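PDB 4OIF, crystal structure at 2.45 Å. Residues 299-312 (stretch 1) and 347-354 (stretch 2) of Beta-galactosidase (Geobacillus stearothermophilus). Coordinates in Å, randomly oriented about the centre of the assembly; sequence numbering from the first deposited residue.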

ATOM      1  N   LEU A 299      -9.327  23.455  11.123  1.00 11.28           N
ATOM      2  CA  LEU A 299     -10.414  22.709  10.501  1.00 10.11           C
ATOM      3  C   LEU A 299     -11.572  23.645  10.161  1.00  7.72           C
ATOM      4  O   LEU A 299     -12.112  23.602   9.044  1.00  8.79           O
ATOM      5  CB  LEU A 299     -10.886  21.586  11.416  1.00  6.88           C
ATOM      6  CG  LEU A 299     -11.914  20.627  10.820  1.00 11.24           C
ATOM      7  CD1 LEU A 299     -11.415  20.112   9.482  1.00  9.42           C
ATOM      8  CD2 LEU A 299     -12.170  19.463  11.775  1.00  5.90           C
ATOM      9  N   ALA A 300     -11.936  24.494  11.124  1.00  7.85           N
ATOM     10  CA  ALA A 300     -13.051  25.423  10.951  1.00  6.68           C
ATOM     11  C   ALA A 300     -12.789  26.332   9.760  1.00  9.06           C
ATOM     12  O   ALA A 300     -13.683  26.587   8.953  1.00  7.35           O
ATOM     13  CB  ALA A 300     -13.276  26.244  12.208  1.00  7.41           C
ATOM     14  N   MET A 301     -11.549  26.797   9.651  1.00 10.66           N
ATOM     15  CA  MET A 301     -11.114  27.591   8.508  1.00  9.91           C
ATOM     16  C   MET A 301     -11.312  26.839   7.195  1.00 11.09           C
ATOM     17  O   MET A 301     -11.835  27.410   6.225  1.00 10.73           O
ATOM     18  CB  MET A 301      -9.648  27.984   8.657  1.00 10.21           C
ATOM     19  CG  MET A 301      -9.161  28.926   7.571  1.00  9.59           C
ATOM     20  SD  MET A 301      -7.455  29.402   7.846  1.00 14.24           S
ATOM     21  CE  MET A 301      -6.691  27.786   7.798  1.00 14.20           C
ATOM     22  N   LYS A 302     -10.890  25.571   7.159  1.00  8.92           N
ATOM     23  CA  LYS A 302     -11.109  24.752   5.952  1.00 12.67           C
ATOM     24  C   LYS A 302     -12.592  24.661   5.564  1.00  7.67           C
ATOM     25  O   LYS A 302     -12.977  24.778   4.369  1.00  7.68           O
ATOM     26  CB  LYS A 302     -10.550  23.340   6.146  1.00  9.97           C
ATOM     27  CG  LYS A 302      -9.042  23.236   6.096  1.00  4.10           C
ATOM     28  CD  LYS A 302      -8.621  21.795   6.271  1.00  7.63           C
ATOM     29  CE  LYS A 302      -7.218  21.679   6.795  1.00 11.02           C
ATOM     30  NZ  LYS A 302      -6.865  20.263   7.118  1.00 23.39           N
ATOM     31  N   VAL A 303     -13.425  24.472   6.586  1.00 10.36           N
ATOM     32  CA  VAL A 303     -14.864  24.383   6.377  1.00  9.59           C
ATOM     33  C   VAL A 303     -15.395  25.688   5.792  1.00 10.17           C
ATOM     34  O   VAL A 303     -16.174  25.695   4.835  1.00  8.47           O
ATOM     35  CB  VAL A 303     -15.603  24.054   7.688  1.00 11.45           C
ATOM     36  CG1 VAL A 303     -17.106  23.983   7.451  1.00  5.86           C
ATOM     37  CG2 VAL A 303     -15.094  22.744   8.265  1.00  7.33           C
ATOM     38  N   GLY A 304     -14.942  26.798   6.363  1.00 11.96           N
ATOM     39  CA  GLY A 304     -15.353  28.110   5.903  1.00  8.79           C
ATOM     40  C   GLY A 304     -14.940  28.342   4.462  1.00 16.57           C
ATOM     41  O   GLY A 304     -15.683  28.943   3.695  1.00 10.15           O
ATOM     42  N   PHE A 305     -13.755  27.855   4.097  1.00 14.06           N
ATOM     43  CA  PHE A 305     -13.297  27.943   2.722  1.00  7.62           C
ATOM     44  C   PHE A 305     -14.278  27.233   1.799  1.00 11.08           C
ATOM     45  O   PHE A 305     -14.751  27.824   0.804  1.00 10.79           O
ATOM     46  CB  PHE A 305     -11.902  27.351   2.573  1.00  8.15           C
ATOM     47  CG  PHE A 305     -11.367  27.386   1.161  1.00  7.94           C
ATOM     48  CD1 PHE A 305     -10.685  28.502   0.694  1.00  6.57           C
ATOM     49  CD2 PHE A 305     -11.520  26.285   0.308  1.00  7.78           C
ATOM     50  CE1 PHE A 305     -10.168  28.530  -0.610  1.00 15.34           C
ATOM     51  CE2 PHE A 305     -11.015  26.302  -0.987  1.00  7.16           C
ATOM     52  CZ  PHE A 305     -10.335  27.432  -1.451  1.00 10.36           C
ATOM     53  N   ILE A 306     -14.602  25.979   2.117  1.00  9.06           N
ATOM     54  CA  ILE A 306     -15.558  25.284   1.236  1.00 20.40           C
ATOM     55  C   ILE A 306     -16.929  25.978   1.191  1.00 13.57           C
ATOM     56  O   ILE A 306     -17.552  26.086   0.126  1.00  9.10           O
ATOM     57  CB  ILE A 306     -15.767  23.818   1.635  1.00 19.23           C
ATOM     58  CG1 ILE A 306     -14.484  23.046   1.407  1.00 17.31           C
ATOM     59  CG2 ILE A 306     -16.846  23.181   0.753  1.00 11.45           C
ATOM     60  CD1 ILE A 306     -14.164  22.854  -0.065  1.00 24.93           C
ATOM     61  N   ASN A 307     -17.393  26.467   2.335  1.00 13.75           N
ATOM     62  CA  ASN A 307     -18.639  27.218   2.349  1.00  6.97           C
ATOM     63  C   ASN A 307     -18.567  28.408   1.417  1.00  9.71           C
ATOM     64  O   ASN A 307     -19.492  28.670   0.675  1.00 10.17           O
ATOM     65  CB  ASN A 307     -18.974  27.688   3.751  1.00 10.02           C
ATOM     66  CG  ASN A 307     -19.526  26.585   4.622  1.00 16.95           C
ATOM     67  OD1 ASN A 307     -19.947  25.527   4.137  1.00 13.97           O
ATOM     68  ND2 ASN A 307     -19.546  26.836   5.923  1.00 12.70           N
ATOM     69  N   ASP A 308     -17.455  29.126   1.444  1.00  7.77           N
ATOM     70  CA  ASP A 308     -17.342  30.307   0.621  1.00  8.76           C
ATOM     71  C   ASP A 308     -17.377  29.899  -0.845  1.00 17.76           C
ATOM     72  O   ASP A 308     -18.013  30.558  -1.691  1.00 14.28           O
ATOM     73  CB  ASP A 308     -16.073  31.070   0.976  1.00  7.71           C
ATOM     74  CG  ASP A 308     -16.162  31.718   2.349  1.00 15.19           C
ATOM     75  OD1 ASP A 308     -17.285  31.823   2.893  1.00 10.46           O
ATOM     76  OD2 ASP A 308     -15.117  32.118   2.894  1.00 10.96           O
ATOM     77  N   LEU A 309     -16.723  28.785  -1.141  1.00 11.83           N
ATOM     78  CA  LEU A 309     -16.727  28.297  -2.502  1.00  9.16           C
ATOM     79  C   LEU A 309     -18.159  28.010  -2.975  1.00 12.98           C
ATOM     80  O   LEU A 309     -18.599  28.525  -4.011  1.00 15.78           O
ATOM     81  CB  LEU A 309     -15.844  27.045  -2.619  1.00 10.14           C
ATOM     82  CG  LEU A 309     -15.876  26.320  -3.970  1.00 16.40           C
ATOM     83  CD1 LEU A 309     -15.416  27.218  -5.118  1.00  8.23           C
ATOM     84  CD2 LEU A 309     -15.047  25.061  -3.906  1.00 11.23           C
ATOM     85  N   TYR A 310     -18.895  27.219  -2.202  1.00 14.96           N
ATOM     86  CA  TYR A 310     -20.206  26.745  -2.643  1.00 14.99           C
ATOM     87  C   TYR A 310     -21.299  27.817  -2.578  1.00 11.56           C
ATOM     88  O   TYR A 310     -22.256  27.790  -3.354  1.00  6.19           O
ATOM     89  CB  TYR A 310     -20.614  25.513  -1.834  1.00 10.70           C
ATOM     90  CG  TYR A 310     -19.826  24.281  -2.229  1.00 17.64           C
ATOM     91  CD1 TYR A 310     -19.137  24.243  -3.440  1.00 16.41           C
ATOM     92  CD2 TYR A 310     -19.773  23.162  -1.405  1.00 12.33           C
ATOM     93  CE1 TYR A 310     -18.415  23.134  -3.820  1.00 14.06           C
ATOM     94  CE2 TYR A 310     -19.050  22.038  -1.780  1.00 15.61           C
ATOM     95  CZ  TYR A 310     -18.365  22.037  -2.989  1.00 16.82           C
ATOM     96  OH  TYR A 310     -17.630  20.943  -3.386  1.00 13.12           O
ATOM     97  N   ARG A 311     -21.154  28.766  -1.666  1.00  8.53           N
ATOM     98  CA  ARG A 311     -22.031  29.923  -1.673  1.00 11.87           C
ATOM     99  C   ARG A 311     -21.779  30.683  -2.960  1.00 10.36           C
ATOM    100  O   ARG A 311     -22.711  30.989  -3.701  1.00 13.22           O
ATOM    101  CB  ARG A 311     -21.794  30.826  -0.459  1.00  9.34           C
ATOM    102  CG  ARG A 311     -22.802  31.980  -0.326  1.00  6.30           C
ATOM    103  CD  ARG A 311     -22.258  33.074   0.561  1.00  7.13           C
ATOM    104  NE  ARG A 311     -20.976  33.544   0.052  1.00 12.95           N
ATOM    105  CZ  ARG A 311     -19.800  33.302   0.618  1.00  9.88           C
ATOM    106  NH1 ARG A 311     -19.730  32.593   1.742  1.00  8.18           N
ATOM    107  NH2 ARG A 311     -18.695  33.769   0.050  1.00  7.32           N
ATOM    108  N   SER A 312     -20.509  30.945  -3.248  1.00 10.69           N
ATOM    109  CA  SER A 312     -20.178  31.790  -4.386  1.00 12.19           C
ATOM    110  C   SER A 312     -20.568  31.225  -5.761  1.00 17.16           C
ATOM    111  O   SER A 312     -20.705  31.992  -6.705  1.00 21.95           O
ATOM    112  CB  SER A 312     -18.684  32.113  -4.371  1.00 10.78           C
ATOM    113  OG  SER A 312     -18.350  32.873  -3.221  1.00 12.40           O
ATOM    114  N   MET A 347     -23.945  27.046  13.528  1.00  5.42           N
ATOM    115  CA  MET A 347     -23.922  28.498  13.418  1.00  9.09           C
ATOM    116  C   MET A 347     -22.908  28.944  12.366  1.00  9.74           C
ATOM    117  O   MET A 347     -23.170  29.895  11.621  1.00  6.36           O
ATOM    118  CB  MET A 347     -23.611  29.144  14.766  1.00  9.45           C
ATOM    119  CG  MET A 347     -24.686  28.887  15.807  1.00 11.07           C
ATOM    120  SD  MET A 347     -26.285  29.566  15.326  1.00 13.06           S
ATOM    121  CE  MET A 347     -27.308  28.109  15.440  1.00  3.84           C
ATOM    122  N   GLN A 348     -21.767  28.253  12.292  1.00  6.10           N
ATOM    123  CA  GLN A 348     -20.766  28.594  11.285  1.00  5.97           C
ATOM    124  C   GLN A 348     -21.334  28.402   9.890  1.00 14.32           C
ATOM    125  O   GLN A 348     -21.078  29.199   8.975  1.00  9.75           O
ATOM    126  CB  GLN A 348     -19.500  27.761  11.437  1.00  8.58           C
ATOM    127  CG  GLN A 348     -18.421  28.203  10.460  1.00  7.67           C
ATOM    128  CD  GLN A 348     -17.247  27.250  10.360  1.00 11.62           C
ATOM    129  OE1 GLN A 348     -17.370  26.047  10.624  1.00  8.14           O
ATOM    130  NE2 GLN A 348     -16.093  27.784   9.960  1.00  5.10           N
ATOM    131  N   MET A 349     -22.113  27.336   9.735  1.00  8.88           N
ATOM    132  CA  MET A 349     -22.748  27.072   8.456  1.00  9.49           C
ATOM    133  C   MET A 349     -23.681  28.208   8.071  1.00 14.07           C
ATOM    134  O   MET A 349     -23.634  28.688   6.930  1.00 14.34           O
ATOM    135  CB  MET A 349     -23.496  25.744   8.494  1.00 15.86           C
ATOM    136  CG  MET A 349     -22.575  24.550   8.333  1.00 11.96           C
ATOM    137  SD  MET A 349     -21.848  24.500   6.688  1.00 28.86           S
ATOM    138  CE  MET A 349     -20.633  23.204   6.909  1.00 17.57           C
ATOM    139  N   ILE A 350     -24.516  28.650   9.011  1.00  8.12           N
ATOM    140  CA  ILE A 350     -25.406  29.777   8.710  1.00  4.84           C
ATOM    141  C   ILE A 350     -24.611  31.064   8.411  1.00  8.77           C
ATOM    142  O   ILE A 350     -24.995  31.874   7.571  1.00  8.91           O
ATOM    143  CB  ILE A 350     -26.400  30.034   9.871  1.00 14.67           C
ATOM    144  CG1 ILE A 350     -27.188  28.756  10.179  1.00  9.16           C
ATOM    145  CG2 ILE A 350     -27.356  31.210   9.558  1.00  2.60           C
ATOM    146  CD1 ILE A 350     -27.992  28.244   9.005  1.00 11.38           C
ATOM    147  N   ALA A 351     -23.490  31.240   9.092  1.00 11.84           N
ATOM    148  CA  ALA A 351     -22.731  32.474   8.988  1.00 11.32           C
ATOM    149  C   ALA A 351     -22.081  32.650   7.607  1.00 13.42           C
ATOM    150  O   ALA A 351     -21.897  33.776   7.143  1.00 10.48           O
ATOM    151  CB  ALA A 351     -21.678  32.525  10.080  1.00  6.19           C
ATOM    152  N   HIS A 352     -21.734  31.544   6.956  1.00 12.20           N
ATOM    153  CA  HIS A 352     -21.078  31.608   5.660  1.00  4.56           C
ATOM    154  C   HIS A 352     -22.079  31.475   4.525  1.00  7.90           C
ATOM    155  O   HIS A 352     -21.686  31.411   3.367  1.00  5.85           O
ATOM    156  CB  HIS A 352     -19.999  30.529   5.538  1.00  9.17           C
ATOM    157  CG  HIS A 352     -18.721  30.865   6.248  1.00  9.52           C
ATOM    158  ND1 HIS A 352     -17.633  31.414   5.603  1.00  7.47           N
ATOM    159  CD2 HIS A 352     -18.360  30.733   7.547  1.00  6.02           C
ATOM    160  CE1 HIS A 352     -16.660  31.608   6.475  1.00  7.25           C
ATOM    161  NE2 HIS A 352     -17.074  31.201   7.662  1.00  4.37           N
ATOM    162  N   GLY A 353     -23.373  31.455   4.850  1.00  9.93           N
ATOM    163  CA  GLY A 353     -24.394  31.585   3.826  1.00  8.98           C
ATOM    164  C   GLY A 353     -25.515  30.558   3.741  1.00 12.12           C
ATOM    165  O   GLY A 353     -26.458  30.739   2.971  1.00 19.39           O
ATOM    166  N   SER A 354     -25.445  29.488   4.520  1.00 10.45           N
ATOM    167  CA  SER A 354     -26.495  28.467   4.460  1.00  9.50           C
ATOM    168  C   SER A 354     -27.840  28.944   5.020  1.00  9.35           C
ATOM    169  O   SER A 354     -27.893  29.594   6.068  1.00 10.30           O
ATOM    170  CB  SER A 354     -26.056  27.213   5.211  1.00  8.71           C
ATOM    171  OG  SER A 354     -27.056  26.214   5.163  1.00 12.78           O
TER

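Two largely buried segments of one chain, the helix 299-312 and the end of the helix 347-351 with the turn after it, meet with helix axes 36° from parallel and 10.1 Å apart at closest approach. Met347 lies out of reach, so the contact opens with Gln348. Its side chain, extended with chi1 and chi2 both t, spans the gap and donates from NE2 to Ala300 O at 2.9 Å. That carbonyl also accepts the helical bond from Gly304 N, 2.9 Å from Ala300 O, so the amide adds a second donor without breaking the helix. Met349 has its CA-to-CB bond sideways, but its end comes nearer: Met349 CE packs 3.7 Å from Val303 CG1, and Met349 SD lies 3.3 Å from Asn307 OD1. The CA-to-CB bond of Ile350 points away, and neither it nor Ala351 makes contact. His352, the first residue to leave helical phi/psi, has more of its surface covered by the other stretch than any other residue here. Its ring stands against the helix at Gly304, whose CA lies over one face, 3.9 Å from the ring centroid and 16° off the normal. A CB on Gly304 would come 3.1 Å from His352 CE1, a tight fit, so the bare backbone lets the ring sit close. At the ring edge, His352 ND1 donates to Asp308 OD1 at 2.8 Å with a nearly straight angle of 170°, while His352 CB packs 3.5 Å from Asn307 CB. Asp308 OD1 also takes the salt bridge from Arg311 NH1, again at 2.8 Å, and the same Arg311 NH1 donates to His352 O at 2.8 Å. Arg311 thus ties side-chain carboxylate and turn carbonyl together, with His352 held at both ring and backbone. Gly353 follows at phi 128°, where a CB would jam against the preceding carbonyl oxygen; it would also clash with Arg311 CD, 2.8 Å away. Ser354 lies beyond the contact.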